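Local coordinates for protein LEOA (Escherichia coli, PDB 4AUR) that is a dynamin-like GTPase of enterotoxigenic bacteria that probably binds and hydrolyses GTP in a P-loop domain carried on a long helical stalk, at residues R91-K96 with D108-F113; V53-L58 with S136-I141; L334-L339 with I506-F511; S341-L346 with E498-L503. All blocks are in the same frame, centred on the assembly; numbering follows the deposited sequence.

In the fold
Two neighbourhoods are sampled here, one at each end of an elongated molecule. Interactions 1 and 2 lie in the GTPase domain and share its central sheet; their centres are 13 Å apart, and interaction 1 is nested within the chain loop that interaction 2 closes. Both lie close to the probable P-loop: Asp108 of interaction 1 forms a salt bridge with its Lys66, and strand 54-60 of interaction 2 leads into it. Interactions 3 and 4 lie in the dynamin-like helical domain, 12 Å apart between centres, and join the same two helices, 275-343 and 489-518, at successive levels. Even the nearest atoms of interactions 2 and 3 are about 96 Å apart, so no direct contact links the two pairs.

Interaction 1 of 4, residues R91-K96 with D108-F113; sequences RLSIYK and DTPGLF
Ser93 and Asp108 form an antiparallel hydrogen-bonded pair, their CA atoms 5.5 Å apart, at the point where edge strand 93-95 meets the end of strand 104-108. The sequence Asp-Thr-Pro-Gly that starts at Asp108 matches the DxxG (G3) motif of P-loop GTPases, consistent with the start of the switch II region, which in related GTPases responds to the nucleotide; the pairing sits at the base of that loop. Ser93 N donates to Asp108 O at 3.0 Å, and Asp108 N returns the bond to Ser93 O at 2.9 Å. The ladder stops at this pair although Leu92 and Thr109 stay close, CA to CA 4.8 Å; Pro110 then opens a short 3-10 segment, with a bond from Phe113 N to Pro110 O. Ser93 OG lies beside the CG and CD atoms of the Pro110 ring, with the hydroxyl of Tyr95 reaching toward the same ring from farther along the strand. The carboxylate of Asp108 is engaged elsewhere, its OD1 making a salt bridge with Lys66, which joins the end of strand 104-108 to the probable P-loop. Leu92 starts out pointing away from the loop and packs on Thr131 and Tyr134 of helix 129-136. Its CG is anti to the backbone N (chi1 175°), and chi2 of 79° brings CD1 back to 3.6 Å from Asp108 O and 4.2 Å from Thr109 CG2.

Interaction 2 of 4, residues V53-L58 with S136-I141; sequences VLRIAL and SEAHLI
Arg55 O is gripped by two successive backbone amides, His139 N at 3.0 Å and, more weakly, Leu140 N at 3.4 Å. This double acceptance marks the start of a parallel pairing in the central sheet of the P-loop NTPase fold, where strand 54-60, which leads into the probable P-loop, runs beside strand 140-146. One step further on, Ala57 N donates to Leu140 O at 2.9 Å, in the plane of that carbonyl, and the CA of Ile56 makes a CA-H...O contact with the same oxygen. The side chains then divide between the two faces of the sheet. Ile56 and Leu140 run next to each other in a common direction, Ile56 CG2 4.1 Å from Leu140 CB, and both meet Trp73 of helix 66-74, with Leu140 also against helix 250-273. On the other face Ala57 CB approaches Ile141 CG1 at 4.1 Å. Arg55 sends its chain across Ala138. Its CG is anti to the backbone N and chi2 is also extended (-173°), which lays CD 3.7 Å from Ala138 CB. The guanidinium is bound chiefly outside this pairing, NE in a salt bridge with Glu105 and NH1 in a weak bond to Tyr134 O. Arg55 NH1 is 4.6 Å from Glu137 OE1, beyond a salt bridge, and that oxygen also has a long, weak ion pair with Lys272. His139, whose ring meets that of Phe7 edge-to-face, presents its own edge to Arg55 CA, and its CD2 lies 3.8 Å from Arg55 CB.

Interaction 3 of 4, residues L334-L339 with I506-F511; sequences LMEKQL and IIKEPF
Glu336 lays its aliphatic chain over one face of the Phe511 ring. Its CB sits 3.8 Å from the ring centroid and 9° off the ring normal, a CH-pi contact almost directly above the centre, while CG also lies over the face, nearest Phe511 CD2 at 3.7 Å. The carboxylate continues the stack, its plane only 16° from that of the ring. Beside it the Lys508 chain crosses at about a right angle, with Glu336 OE2 packed 3.4 Å from Lys508 CG; the ammonium of that lysine is not in contact with the carboxylate. Met335, present as selenomethionine, takes the edge of the ring instead: its SE is 5.4 Å from the Phe511 centroid, a Met-aromatic contact, and its CB is 4.2 Å from Phe511 CE1. Alongside, Leu339 CB meets Ile507 CD1 at 4.3 Å. These side chains join two nearly antiparallel helices of the dynamin-like helical domain, whose local axes run at 174° and come within 10.4 Å of each other. What positions the glutamate lies a shell further out, where OE1 is hydrogen-bonded to Tyr515 OH, one turn beyond Phe511. Phe511 itself follows a kink at Pro510, and its amide makes only a weak bond to Lys508 O. Outside this layer, helix 368-408 backs Met335 through Arg373 and Ser377 and Leu339 through Leu370, whereas Phe354 and Leu359 of helix 351-359 pack on Ile507.

Interaction 4 of 4, residues S341-L346 with E498-L503; sequences SQLRPL and EVKASL
The side chains of Leu343 and Lys500 pass one another in opposing senses, each directed at the other's segment. The leucine heads for helix 489-518 within the dynamin-like helical domain, and the lysine heads for the type I beta turn from Leu343 to Leu346. Leu343 holds CG anti to its backbone N (chi1 177°), and with chi2 at 51° its two methyls divide the opposing surface. CD1 lies against Lys500 CG at 3.9 Å, and CD2 meets Leu503 CB at 4.0 Å, the two leucines lying at a slant to each other. Lys500 is extended beyond CG, so its methylenes run past Leu343 and carry the ammonium into the turn. There NZ donates to Arg344 O at 2.8 Å, coming from above the carbonyl plane, 66° out of it, and makes a weak bond to Leu346 O at 3.0 Å. The turn is closed independently by the bond from Leu346 N to Leu343 O. One positive group thus binds two carbonyl oxygens of the bend, near the C-terminal part of helix 275-343, whose carbonyls would probably add to the attraction. Phe354 of helix 351-359 touches both Leu346 and Leu503, placing a third helix against the same apolar patch. The side chain of Leu346 also meets the lysine, its CB lying 4.2 Å from Lys500 CE.

Interaction 1 of 4, residues R91-K96 with D108-F113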
# COMPACT_ATOMS: atom_id res chain seq x y z
N ARG A 91 -9.04 -55.07 -11.74
CA ARG A 91 -7.92 -54.17 -11.51
C ARG A 91 -8.22 -52.89 -12.29
O ARG A 91 -9.13 -52.83 -13.09
CB ARG A 91 -6.58 -54.71 -12.06
CG ARG A 91 -6.15 -56.11 -11.65
CD ARG A 91 -5.64 -56.17 -10.22
NE ARG A 91 -5.49 -57.57 -9.80
CZ ARG A 91 -5.24 -57.97 -8.55
NH1 ARG A 91 -5.08 -57.09 -7.56
NH2 ARG A 91 -5.13 -59.28 -8.31
N LEU A 92 -7.40 -51.88 -12.06
CA LEU A 92 -7.35 -50.73 -12.92
C LEU A 92 -6.72 -51.08 -14.26
O LEU A 92 -5.93 -52.03 -14.37
CB LEU A 92 -6.48 -49.68 -12.24
CG LEU A 92 -6.14 -48.38 -12.96
CD1 LEU A 92 -7.32 -47.44 -12.88
CD2 LEU A 92 -4.91 -47.77 -12.32
N SER A 93 -7.04 -50.30 -15.27
CA SER A 93 -6.45 -50.53 -16.56
C SER A 93 -6.28 -49.26 -17.36
O SER A 93 -7.03 -48.29 -17.21
CB SER A 93 -7.24 -51.60 -17.34
OG SER A 93 -8.64 -51.45 -17.16
N ILE A 94 -5.26 -49.30 -18.22
CA ILE A 94 -4.81 -48.14 -18.96
C ILE A 94 -4.62 -48.50 -20.41
O ILE A 94 -3.96 -49.49 -20.71
CB ILE A 94 -3.45 -47.67 -18.42
CG1 ILE A 94 -3.54 -47.50 -16.91
CG2 ILE A 94 -3.04 -46.37 -19.11
CD1 ILE A 94 -2.71 -46.37 -16.34
N TYR A 95 -5.17 -47.69 -21.31
CA TYR A 95 -5.03 -47.89 -22.74
C TYR A 95 -4.38 -46.65 -23.32
O TYR A 95 -4.76 -45.55 -22.97
CB TYR A 95 -6.39 -48.18 -23.36
CG TYR A 95 -7.15 -49.24 -22.61
CD1 TYR A 95 -6.99 -50.59 -22.90
CD2 TYR A 95 -7.99 -48.89 -21.57
CE1 TYR A 95 -7.68 -51.57 -22.18
CE2 TYR A 95 -8.69 -49.85 -20.85
CZ TYR A 95 -8.54 -51.19 -21.15
OH TYR A 95 -9.28 -52.11 -20.40
N LYS A 96 -3.38 -46.85 -24.17
CA LYS A 96 -2.54 -45.80 -24.73
C LYS A 96 -2.63 -45.87 -26.26
O LYS A 96 -1.72 -46.38 -26.93
CB LYS A 96 -1.10 -45.99 -24.26
CG LYS A 96 -0.81 -45.53 -22.84
CD LYS A 96 0.48 -46.14 -22.30
CE LYS A 96 1.03 -45.37 -21.11
NZ LYS A 96 1.46 -43.97 -21.44
N ASP A 108 -9.55 -46.85 -16.70
CA ASP A 108 -10.90 -47.30 -16.33
C ASP A 108 -10.81 -48.40 -15.29
O ASP A 108 -9.75 -48.96 -15.04
CB ASP A 108 -11.66 -47.73 -17.60
CG ASP A 108 -12.95 -48.50 -17.33
OD1 ASP A 108 -13.91 -47.92 -16.78
OD2 ASP A 108 -13.00 -49.71 -17.68
N THR A 109 -11.93 -48.69 -14.66
CA THR A 109 -12.02 -49.73 -13.69
C THR A 109 -13.09 -50.72 -14.14
O THR A 109 -14.23 -50.63 -13.71
CB THR A 109 -12.45 -49.07 -12.38
OG1 THR A 109 -13.54 -48.19 -12.66
CG2 THR A 109 -11.33 -48.24 -11.85
N PRO A 110 -12.74 -51.67 -15.02
CA PRO A 110 -13.76 -52.53 -15.64
C PRO A 110 -14.56 -53.42 -14.68
O PRO A 110 -15.72 -53.67 -14.92
CB PRO A 110 -12.95 -53.40 -16.61
CG PRO A 110 -11.66 -52.69 -16.79
CD PRO A 110 -11.39 -52.09 -15.45
N GLY A 111 -13.93 -53.87 -13.61
CA GLY A 111 -14.63 -54.69 -12.61
C GLY A 111 -15.98 -54.16 -12.17
O GLY A 111 -16.92 -54.94 -12.02
N LEU A 112 -16.08 -52.85 -11.96
CA LEU A 112 -17.30 -52.20 -11.46
C LEU A 112 -18.45 -52.13 -12.49
O LEU A 112 -19.61 -51.90 -12.14
CB LEU A 112 -16.98 -50.77 -11.03
CG LEU A 112 -15.95 -50.53 -9.94
CD1 LEU A 112 -15.53 -49.08 -9.91
CD2 LEU A 112 -16.52 -50.92 -8.60
N PHE A 113 -18.11 -52.34 -13.75
CA PHE A 113 -19.04 -52.11 -14.83
C PHE A 113 -19.19 -53.39 -15.68
O PHE A 113 -19.48 -53.33 -16.89
CB PHE A 113 -18.53 -50.94 -15.68
CG PHE A 113 -18.20 -49.67 -14.90
CD1 PHE A 113 -19.17 -48.97 -14.22
CD2 PHE A 113 -16.90 -49.17 -14.88
CE1 PHE A 113 -18.86 -47.82 -13.53
CE2 PHE A 113 -16.59 -48.02 -14.19
CZ PHE A 113 -17.57 -47.34 -13.51

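Interaction 2 of 4, residues V53-L58 with S136-I141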
# COMPACT_ATOMS: atom_id res chain seq x y z
N VAL A 53 0.75 -36.39 -20.07
CA VAL A 53 -0.07 -36.46 -21.27
C VAL A 53 -1.53 -36.45 -20.85
O VAL A 53 -1.84 -36.81 -19.71
CB VAL A 53 0.18 -37.77 -22.05
CG1 VAL A 53 1.66 -38.00 -22.33
CG2 VAL A 53 -0.37 -38.97 -21.30
N LEU A 54 -2.41 -36.07 -21.77
CA LEU A 54 -3.85 -36.07 -21.52
C LEU A 54 -4.38 -37.43 -21.07
O LEU A 54 -4.13 -38.43 -21.70
CB LEU A 54 -4.62 -35.66 -22.76
CG LEU A 54 -6.13 -35.64 -22.64
CD1 LEU A 54 -6.62 -34.75 -21.52
CD2 LEU A 54 -6.72 -35.14 -23.94
N ARG A 55 -5.16 -37.43 -20.00
CA ARG A 55 -5.71 -38.64 -19.42
C ARG A 55 -7.20 -38.49 -19.20
O ARG A 55 -7.65 -37.52 -18.60
CB ARG A 55 -5.05 -38.95 -18.08
CG ARG A 55 -5.60 -40.20 -17.43
CD ARG A 55 -5.04 -40.38 -16.04
NE ARG A 55 -3.67 -40.81 -16.09
CZ ARG A 55 -2.84 -40.82 -15.06
NH1 ARG A 55 -3.25 -40.41 -13.87
NH2 ARG A 55 -1.59 -41.23 -15.23
N ILE A 56 -7.95 -39.47 -19.69
CA ILE A 56 -9.40 -39.48 -19.56
C ILE A 56 -9.79 -40.73 -18.80
O ILE A 56 -9.34 -41.83 -19.13
CB ILE A 56 -10.10 -39.52 -20.93
CG1 ILE A 56 -9.45 -38.56 -21.89
CG2 ILE A 56 -11.57 -39.16 -20.81
CD1 ILE A 56 -8.41 -39.22 -22.77
N ALA A 57 -10.60 -40.58 -17.77
CA ALA A 57 -11.17 -41.74 -17.13
C ALA A 57 -12.51 -41.99 -17.78
O ALA A 57 -13.41 -41.14 -17.75
CB ALA A 57 -11.33 -41.52 -15.65
N LEU A 58 -12.62 -43.15 -18.39
CA LEU A 58 -13.84 -43.53 -19.06
C LEU A 58 -14.64 -44.45 -18.15
O LEU A 58 -14.33 -45.63 -18.01
CB LEU A 58 -13.52 -44.24 -20.36
CG LEU A 58 -14.72 -44.31 -21.29
CD1 LEU A 58 -15.15 -42.91 -21.70
CD2 LEU A 58 -14.40 -45.17 -22.50
N SER A 136 -8.00 -39.58 -9.72
CA SER A 136 -7.80 -38.23 -9.24
C SER A 136 -7.01 -37.42 -10.26
O SER A 136 -7.45 -36.35 -10.69
CB SER A 136 -7.05 -38.21 -7.91
OG SER A 136 -7.94 -38.40 -6.84
N GLU A 137 -5.85 -37.96 -10.66
CA GLU A 137 -4.90 -37.27 -11.57
C GLU A 137 -5.25 -37.39 -13.06
O GLU A 137 -4.38 -37.36 -13.90
CB GLU A 137 -3.43 -37.74 -11.31
CG GLU A 137 -2.83 -37.19 -10.01
CD GLU A 137 -1.58 -37.93 -9.50
OE1 GLU A 137 -0.97 -38.70 -10.29
OE2 GLU A 137 -1.20 -37.72 -8.30
N ALA A 138 -6.52 -37.56 -13.38
CA ALA A 138 -6.99 -37.46 -14.73
C ALA A 138 -7.57 -36.07 -14.98
O ALA A 138 -8.07 -35.41 -14.07
CB ALA A 138 -8.04 -38.51 -15.00
N HIS A 139 -7.53 -35.64 -16.23
CA HIS A 139 -7.89 -34.29 -16.57
C HIS A 139 -9.35 -34.22 -16.98
O HIS A 139 -9.96 -33.15 -16.96
CB HIS A 139 -7.02 -33.80 -17.69
CG HIS A 139 -5.57 -34.09 -17.48
ND1 HIS A 139 -4.69 -33.14 -17.02
CD2 HIS A 139 -4.84 -35.21 -17.70
CE1 HIS A 139 -3.48 -33.67 -16.94
NE2 HIS A 139 -3.54 -34.92 -17.35
N LEU A 140 -9.90 -35.37 -17.33
CA LEU A 140 -11.27 -35.45 -17.80
C LEU A 140 -11.87 -36.78 -17.35
O LEU A 140 -11.18 -37.79 -17.36
CB LEU A 140 -11.29 -35.40 -19.32
CG LEU A 140 -11.69 -34.12 -20.01
CD1 LEU A 140 -11.68 -34.31 -21.52
CD2 LEU A 140 -13.08 -33.75 -19.55
N ILE A 141 -13.14 -36.77 -16.99
CA ILE A 141 -13.82 -37.98 -16.57
C ILE A 141 -15.14 -38.06 -17.30
O ILE A 141 -15.94 -37.15 -17.21
CB ILE A 141 -14.05 -37.99 -15.05
CG1 ILE A 141 -12.71 -37.87 -14.32
CG2 ILE A 141 -14.78 -39.25 -14.61
CD1 ILE A 141 -12.81 -38.08 -12.83

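Interaction 3 of 4, residues L334-L339 with I506-F511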
# COMPACT_ATOMS: atom_id res chain seq x y z
N LEU A 334 11.60 56.98 14.23
CA LEU A 334 10.71 58.12 14.38
C LEU A 334 10.73 58.69 15.80
O LEU A 334 10.81 59.89 16.01
CB LEU A 334 9.27 57.75 14.03
CG LEU A 334 8.99 57.78 12.54
CD1 LEU A 334 7.73 56.97 12.23
CD2 LEU A 334 8.86 59.22 12.04
N MSE A 335 10.67 57.81 16.77
CA MSE A 335 10.58 58.24 18.14
C MSE A 335 11.74 59.11 18.45
O MSE A 335 11.57 60.13 19.05
CB MSE A 335 10.58 57.02 19.02
CG MSE A 335 9.86 57.32 20.32
SE MSE A 335 10.07 55.71 21.40
CE MSE A 335 8.72 54.63 20.44
N GLU A 336 12.92 58.71 17.99
CA GLU A 336 14.17 59.44 18.24
C GLU A 336 14.25 60.70 17.41
O GLU A 336 14.72 61.70 17.90
CB GLU A 336 15.38 58.55 17.95
CG GLU A 336 16.71 59.06 18.49
CD GLU A 336 17.91 58.23 18.02
OE1 GLU A 336 17.77 57.37 17.13
OE2 GLU A 336 19.03 58.44 18.55
N LYS A 337 13.81 60.67 16.16
CA LYS A 337 13.81 61.88 15.34
C LYS A 337 12.87 62.92 15.96
O LYS A 337 13.17 64.13 15.98
CB LYS A 337 13.41 61.57 13.88
CG LYS A 337 12.94 62.79 13.08
CD LYS A 337 12.29 62.43 11.73
CE LYS A 337 11.42 63.58 11.20
NZ LYS A 337 10.92 63.36 9.81
N GLN A 338 11.73 62.43 16.46
CA GLN A 338 10.69 63.27 17.01
C GLN A 338 11.21 64.00 18.24
O GLN A 338 11.18 65.23 18.28
CB GLN A 338 9.45 62.44 17.33
CG GLN A 338 8.42 63.11 18.25
CD GLN A 338 7.89 64.43 17.72
OE1 GLN A 338 7.89 65.45 18.43
NE2 GLN A 338 7.43 64.43 16.46
N LEU A 339 11.68 63.25 19.23
CA LEU A 339 12.33 63.81 20.42
C LEU A 339 13.46 64.79 20.09
O LEU A 339 13.61 65.84 20.74
CB LEU A 339 12.87 62.71 21.33
CG LEU A 339 11.88 61.89 22.17
CD1 LEU A 339 12.59 60.73 22.81
CD2 LEU A 339 11.23 62.72 23.25
N ILE A 506 21.71 61.61 26.39
CA ILE A 506 20.72 60.82 27.12
C ILE A 506 19.64 60.20 26.20
O ILE A 506 19.27 59.05 26.35
CB ILE A 506 20.04 61.67 28.21
CG1 ILE A 506 21.07 61.95 29.32
CG2 ILE A 506 18.81 60.96 28.75
CD1 ILE A 506 20.65 62.92 30.41
N ILE A 507 19.15 60.98 25.25
CA ILE A 507 18.11 60.55 24.35
C ILE A 507 18.60 59.45 23.42
O ILE A 507 17.93 58.45 23.22
CB ILE A 507 17.58 61.74 23.55
CG1 ILE A 507 16.62 62.53 24.43
CG2 ILE A 507 16.87 61.29 22.29
CD1 ILE A 507 16.17 63.85 23.85
N LYS A 508 19.78 59.65 22.86
CA LYS A 508 20.34 58.74 21.89
C LYS A 508 20.73 57.42 22.50
O LYS A 508 20.50 56.39 21.92
CB LYS A 508 21.56 59.36 21.22
CG LYS A 508 21.21 60.46 20.24
CD LYS A 508 22.42 61.05 19.55
CE LYS A 508 21.97 61.81 18.30
NZ LYS A 508 22.87 62.93 17.88
N GLU A 509 21.35 57.44 23.67
CA GLU A 509 21.97 56.24 24.19
C GLU A 509 21.09 55.00 24.05
O GLU A 509 21.49 54.03 23.43
CB GLU A 509 22.43 56.44 25.64
CG GLU A 509 22.79 55.18 26.41
CD GLU A 509 23.51 55.47 27.74
OE1 GLU A 509 23.18 56.49 28.42
OE2 GLU A 509 24.40 54.66 28.12
N PRO A 510 19.87 55.02 24.62
CA PRO A 510 19.09 53.80 24.63
C PRO A 510 18.74 53.23 23.25
O PRO A 510 18.55 52.00 23.12
CB PRO A 510 17.83 54.19 25.39
CG PRO A 510 17.86 55.67 25.51
CD PRO A 510 19.29 56.04 25.51
N PHE A 511 18.67 54.08 22.24
CA PHE A 511 18.41 53.61 20.90
C PHE A 511 19.68 52.99 20.32
O PHE A 511 19.65 51.91 19.78
CB PHE A 511 17.92 54.74 20.00
CG PHE A 511 16.64 55.39 20.45
CD1 PHE A 511 15.42 54.86 20.09
CD2 PHE A 511 16.65 56.55 21.19
CE1 PHE A 511 14.24 55.46 20.48
CE2 PHE A 511 15.48 57.16 21.57
CZ PHE A 511 14.27 56.61 21.22

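Interaction 4 of 4, residues S341-L346 with E498-L503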
# COMPACT_ATOMS: atom_id res chain seq x y z
N SER A 341 13.80 66.67 17.34
CA SER A 341 13.29 67.92 16.76
C SER A 341 12.51 68.76 17.78
O SER A 341 12.29 69.96 17.58
CB SER A 341 12.40 67.61 15.56
OG SER A 341 11.19 67.06 16.04
N GLN A 342 12.09 68.13 18.86
CA GLN A 342 11.47 68.85 19.94
C GLN A 342 12.53 69.55 20.74
O GLN A 342 12.27 70.60 21.32
CB GLN A 342 10.74 67.90 20.86
CG GLN A 342 9.35 67.54 20.40
CD GLN A 342 8.61 66.81 21.48
OE1 GLN A 342 8.53 67.28 22.62
NE2 GLN A 342 8.07 65.65 21.14
N LEU A 343 13.71 68.96 20.80
CA LEU A 343 14.76 69.49 21.64
C LEU A 343 15.38 70.71 21.03
O LEU A 343 15.56 71.70 21.71
CB LEU A 343 15.86 68.46 21.87
CG LEU A 343 17.07 68.93 22.68
CD1 LEU A 343 16.69 69.59 24.00
CD2 LEU A 343 17.99 67.76 22.96
N ARG A 344 15.72 70.65 19.75
CA ARG A 344 16.61 71.66 19.18
C ARG A 344 16.07 73.11 19.24
O ARG A 344 16.88 74.04 19.30
CB ARG A 344 17.11 71.28 17.78
CG ARG A 344 16.10 71.37 16.63
CD ARG A 344 16.79 71.05 15.28
NE ARG A 344 17.54 69.78 15.31
CZ ARG A 344 17.07 68.58 14.94
NH1 ARG A 344 15.82 68.42 14.48
NH2 ARG A 344 17.87 67.52 15.03
N PRO A 345 14.74 73.30 19.26
CA PRO A 345 14.25 74.68 19.32
C PRO A 345 14.04 75.25 20.72
O PRO A 345 13.65 76.38 20.86
CB PRO A 345 12.91 74.61 18.56
CG PRO A 345 12.67 73.17 18.21
CD PRO A 345 13.64 72.36 19.00
N LEU A 346 14.31 74.49 21.76
CA LEU A 346 13.87 74.87 23.10
C LEU A 346 14.73 75.94 23.76
O LEU A 346 15.94 75.83 23.74
CB LEU A 346 13.85 73.64 24.00
CG LEU A 346 12.97 72.44 23.64
CD1 LEU A 346 13.00 71.44 24.77
CD2 LEU A 346 11.53 72.84 23.33
N GLU A 498 25.28 73.44 26.07
CA GLU A 498 25.87 72.30 26.75
C GLU A 498 24.82 71.49 27.53
O GLU A 498 25.09 70.37 27.94
CB GLU A 498 27.06 72.72 27.63
CG GLU A 498 26.75 73.59 28.85
CD GLU A 498 28.00 73.93 29.67
OE1 GLU A 498 29.07 74.20 29.07
OE2 GLU A 498 27.92 73.94 30.93
N VAL A 499 23.64 72.06 27.73
CA VAL A 499 22.56 71.32 28.37
C VAL A 499 21.84 70.47 27.34
O VAL A 499 21.43 69.35 27.62
CB VAL A 499 21.56 72.28 29.05
CG1 VAL A 499 20.28 71.56 29.48
CG2 VAL A 499 22.23 72.98 30.23
N LYS A 500 21.67 71.01 26.14
CA LYS A 500 21.11 70.26 25.04
C LYS A 500 22.05 69.15 24.61
O LYS A 500 21.65 68.04 24.35
CB LYS A 500 20.79 71.18 23.89
CG LYS A 500 19.63 72.10 24.23
CD LYS A 500 19.42 73.09 23.12
CE LYS A 500 17.99 73.57 23.06
NZ LYS A 500 17.80 74.45 21.86
N ALA A 501 23.33 69.45 24.55
CA ALA A 501 24.30 68.41 24.30
C ALA A 501 24.06 67.27 25.29
O ALA A 501 24.14 66.08 24.94
CB ALA A 501 25.70 68.97 24.46
N SER A 502 23.73 67.65 26.53
CA SER A 502 23.51 66.69 27.62
C SER A 502 22.28 65.82 27.43
O SER A 502 22.29 64.62 27.74
CB SER A 502 23.42 67.42 28.96
OG SER A 502 23.43 66.51 30.04
N LEU A 503 21.22 66.41 26.91
CA LEU A 503 19.99 65.66 26.78
C LEU A 503 20.03 64.76 25.58
O LEU A 503 19.55 63.65 25.64
CB LEU A 503 18.79 66.60 26.72
CG LEU A 503 18.52 67.36 28.03
CD1 LEU A 503 17.33 68.29 27.83
CD2 LEU A 503 18.29 66.42 29.20